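Local structure of PlaB phospholipase (Legionella pneumophila, 6ZTI) at residues B[22-27]-B[99-104]. The protein is a phospholipase of the alpha/beta hydrolase fold, a virulence-linked enzyme whose activity is controlled by NAD(H)-mediated tetramerization. Sequence-based numbering, arbitrary orientation.
Sequences HGWSVT and HSTGGP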
ATOM      1  N   HIS B  22     -24.094  23.273 -11.195  1.00  8.43           N
ATOM      2  CA  HIS B  22     -22.783  23.823 -10.893  1.00  9.73           C
ATOM      3  C   HIS B  22     -21.685  22.754 -10.979  1.00 12.36           C
ATOM      4  O   HIS B  22     -21.904  21.632 -11.444  1.00 12.31           O
ATOM      5  CB  HIS B  22     -22.816  24.501  -9.524  1.00 16.86           C
ATOM      6  CG  HIS B  22     -23.217  23.596  -8.401  1.00 19.91           C
ATOM      7  ND1 HIS B  22     -22.355  22.676  -7.840  1.00 10.88           N
ATOM      8  CD2 HIS B  22     -24.385  23.484  -7.720  1.00  9.75           C
ATOM      9  CE1 HIS B  22     -22.975  22.031  -6.867  1.00 19.70           C
ATOM     10  NE2 HIS B  22     -24.207  22.504  -6.771  1.00 11.91           N
ATOM     11  N   GLY B  23     -20.483  23.102 -10.518  1.00  8.47           N
ATOM     12  CA  GLY B  23     -19.331  22.235 -10.584  1.00 14.84           C
ATOM     13  C   GLY B  23     -18.950  21.696  -9.219  1.00 23.50           C
ATOM     14  O   GLY B  23     -19.703  21.814  -8.255  1.00 11.65           O
ATOM     15  N   TRP B  24     -17.741  21.131  -9.144  1.00  8.97           N
ATOM     16  CA  TRP B  24     -17.316  20.448  -7.937  1.00 13.57           C
ATOM     17  C   TRP B  24     -16.732  21.428  -6.926  1.00 26.66           C
ATOM     18  O   TRP B  24     -16.257  22.512  -7.274  1.00 15.39           O
ATOM     19  CB  TRP B  24     -16.298  19.347  -8.252  1.00 19.12           C
ATOM     20  CG  TRP B  24     -15.062  19.745  -9.040  1.00 31.57           C
ATOM     21  CD1 TRP B  24     -15.015  20.346 -10.272  1.00 41.77           C
ATOM     22  CD2 TRP B  24     -13.698  19.506  -8.667  1.00 38.03           C
ATOM     23  NE1 TRP B  24     -13.709  20.515 -10.671  1.00 44.44           N
ATOM     24  CE2 TRP B  24     -12.883  20.004  -9.706  1.00 33.71           C
ATOM     25  CE3 TRP B  24     -13.087  18.927  -7.553  1.00 50.91           C
ATOM     26  CZ2 TRP B  24     -11.493  19.944  -9.659  1.00 36.33           C
ATOM     27  CZ3 TRP B  24     -11.700  18.870  -7.509  1.00 47.24           C
ATOM     28  CH2 TRP B  24     -10.923  19.378  -8.553  1.00 30.61           C
ATOM     29  N   SER B  25     -16.788  21.030  -5.654  1.00 22.19           N
ATOM     30  CA  SER B  25     -16.316  21.809  -4.512  1.00 27.60           C
ATOM     31  C   SER B  25     -17.122  23.083  -4.284  1.00 28.07           C
ATOM     32  O   SER B  25     -16.696  23.942  -3.508  1.00 32.99           O
ATOM     33  CB  SER B  25     -14.829  22.154  -4.653  1.00 33.42           C
ATOM     34  OG  SER B  25     -14.029  20.996  -4.461  1.00 37.63           O
ATOM     35  N   VAL B  26     -18.291  23.212  -4.909  1.00 21.56           N
ATOM     36  CA  VAL B  26     -19.123  24.403  -4.775  1.00 24.61           C
ATOM     37  C   VAL B  26     -19.934  24.324  -3.488  1.00 18.40           C
ATOM     38  O   VAL B  26     -20.510  23.281  -3.161  1.00 19.66           O
ATOM     39  CB  VAL B  26     -20.038  24.546  -6.004  1.00 20.95           C
ATOM     40  CG1 VAL B  26     -21.083  25.604  -5.785  1.00 21.07           C
ATOM     41  CG2 VAL B  26     -19.205  24.878  -7.231  1.00 18.67           C
ATOM     42  N   THR B  27     -20.002  25.445  -2.758  1.00 14.20           N
ATOM     43  CA  THR B  27     -20.789  25.508  -1.531  1.00 19.10           C
ATOM     44  C   THR B  27     -21.776  26.671  -1.510  1.00 20.96           C
ATOM     45  O   THR B  27     -22.347  26.957  -0.451  1.00 18.50           O
ATOM     46  CB  THR B  27     -19.884  25.612  -0.297  1.00 32.63           C
ATOM     47  OG1 THR B  27     -19.132  26.829  -0.347  1.00 21.31           O
ATOM     48  CG2 THR B  27     -18.940  24.424  -0.221  1.00 31.65           C
ATOM     49  N   HIS B  99     -21.868  23.790 -15.431  1.00  8.30           N
ATOM     50  CA  HIS B  99     -20.493  24.238 -15.297  1.00  8.09           C
ATOM     51  C   HIS B  99     -19.683  23.092 -14.716  1.00 10.63           C
ATOM     52  O   HIS B  99     -20.146  22.380 -13.817  1.00  9.50           O
ATOM     53  CB  HIS B  99     -20.387  25.498 -14.409  1.00  9.81           C
ATOM     54  CG  HIS B  99     -18.989  26.016 -14.241  1.00  9.45           C
ATOM     55  ND1 HIS B  99     -18.392  26.153 -13.007  1.00  9.09           N
ATOM     56  CD2 HIS B  99     -18.073  26.435 -15.149  1.00 13.16           C
ATOM     57  CE1 HIS B  99     -17.168  26.626 -13.161  1.00 12.12           C
ATOM     58  NE2 HIS B  99     -16.949  26.810 -14.451  1.00 11.00           N
ATOM     59  N   SER B 100     -18.493  22.889 -15.274  1.00 10.56           N
ATOM     60  CA  SER B 100     -17.528  21.930 -14.754  1.00  9.24           C
ATOM     61  C   SER B 100     -18.170  20.547 -14.654  1.00 10.32           C
ATOM     62  O   SER B 100     -18.620  20.009 -15.673  1.00 11.47           O
ATOM     63  CB  SER B 100     -16.983  22.493 -13.435  1.00 11.79           C
ATOM     64  OG  SER B 100     -15.994  21.657 -12.881  1.00 25.93           O
ATOM     65  N   THR B 101     -18.214  19.944 -13.469  1.00 13.36           N
ATOM     66  CA  THR B 101     -18.706  18.576 -13.342  1.00 11.64           C
ATOM     67  C   THR B 101     -20.178  18.447 -13.695  1.00 11.79           C
ATOM     68  O   THR B 101     -20.634  17.341 -14.002  1.00  7.93           O
ATOM     69  CB  THR B 101     -18.480  18.068 -11.911  1.00 15.46           C
ATOM     70  OG1 THR B 101     -17.205  18.510 -11.443  1.00 24.40           O
ATOM     71  CG2 THR B 101     -18.515  16.546 -11.871  1.00 24.89           C
ATOM     72  N   GLY B 102     -20.942  19.538 -13.632  1.00 11.45           N
ATOM     73  CA  GLY B 102     -22.350  19.454 -13.967  1.00 11.98           C
ATOM     74  C   GLY B 102     -22.611  18.880 -15.352  1.00 11.34           C
ATOM     75  O   GLY B 102     -23.651  18.255 -15.583  1.00 13.97           O
ATOM     76  N   GLY B 103     -21.690  19.089 -16.287  1.00 10.55           N
ATOM     77  CA  GLY B 103     -21.820  18.547 -17.621  1.00 11.54           C
ATOM     78  C   GLY B 103     -21.832  17.032 -17.595  1.00 10.16           C
ATOM     79  O   GLY B 103     -22.829  16.392 -17.933  1.00  8.25           O
ATOM     80  N   PRO B 104     -20.713  16.432 -17.188  1.00  8.84           N
ATOM     81  CA  PRO B 104     -20.670  14.977 -17.009  1.00 14.62           C
ATOM     82  C   PRO B 104     -21.846  14.410 -16.240  1.00 13.27           C
ATOM     83  O   PRO B 104     -22.280  13.287 -16.526  1.00 10.18           O
ATOM     84  CB  PRO B 104     -19.357  14.775 -16.244  1.00 20.59           C
ATOM     85  CG  PRO B 104     -18.481  15.861 -16.719  1.00 12.15           C
ATOM     86  CD  PRO B 104     -19.393  17.052 -16.977  1.00 11.04           C
TER
HETATM   87  O   HOH W   1     -19.625  25.777 -10.713  1.00 16.71           O
HETATM   88  O   HOH W   2     -13.668  20.556 -14.004  1.00 30.08           O
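The indole of Trp-24 presents its pyrrole edge to Ser-100, whose OG lies near the ring plane, 3.1 Å from Trp-24 CD1. Thr-101 OG1 reaches the same carbon obliquely at 3.1 Å, its side chain crossing that of Trp-24 at about a right angle, while Leu-163 and Leu-166 of helix 160-166 also touch the indole. The His-99 imidazole has Ser-100 CB over one face, offset toward the rim, and at its edge an in-plane water, 2.6 Å from His-99 ND1, that accepts from Gly-23 N. His-22 carries Val-26 CG1 on one face and stacks with Tyr-60, whose OH bonds to His-22 O; its own ND1 donates in the ring plane to a carbonyl lone pair of Gly-23 O (2.8 Å), helping to fix the rotation of the ring. Ser-100 sits in the sharp type II' turn between strand 93-99 and helix 102-114, with the strained phi/psi of 55°/-121° that marks the nucleophile elbow of alpha/beta hydrolases. Its OG, anti to the backbone N (chi1 -177°), is swung to the indole edge and makes a weak hydrogen bond to His-266 NE2, consistent with a serine-histidine catalytic pair; the His-Gly loop after strand 16-21 occupies the place from which many lipases contribute part of the oxyanion hole, and probably does so here. Close backbone packing brings two acceptors, His-22 O and His-99 O, to 3.0 Å, and Gly-102 N donates to the latter.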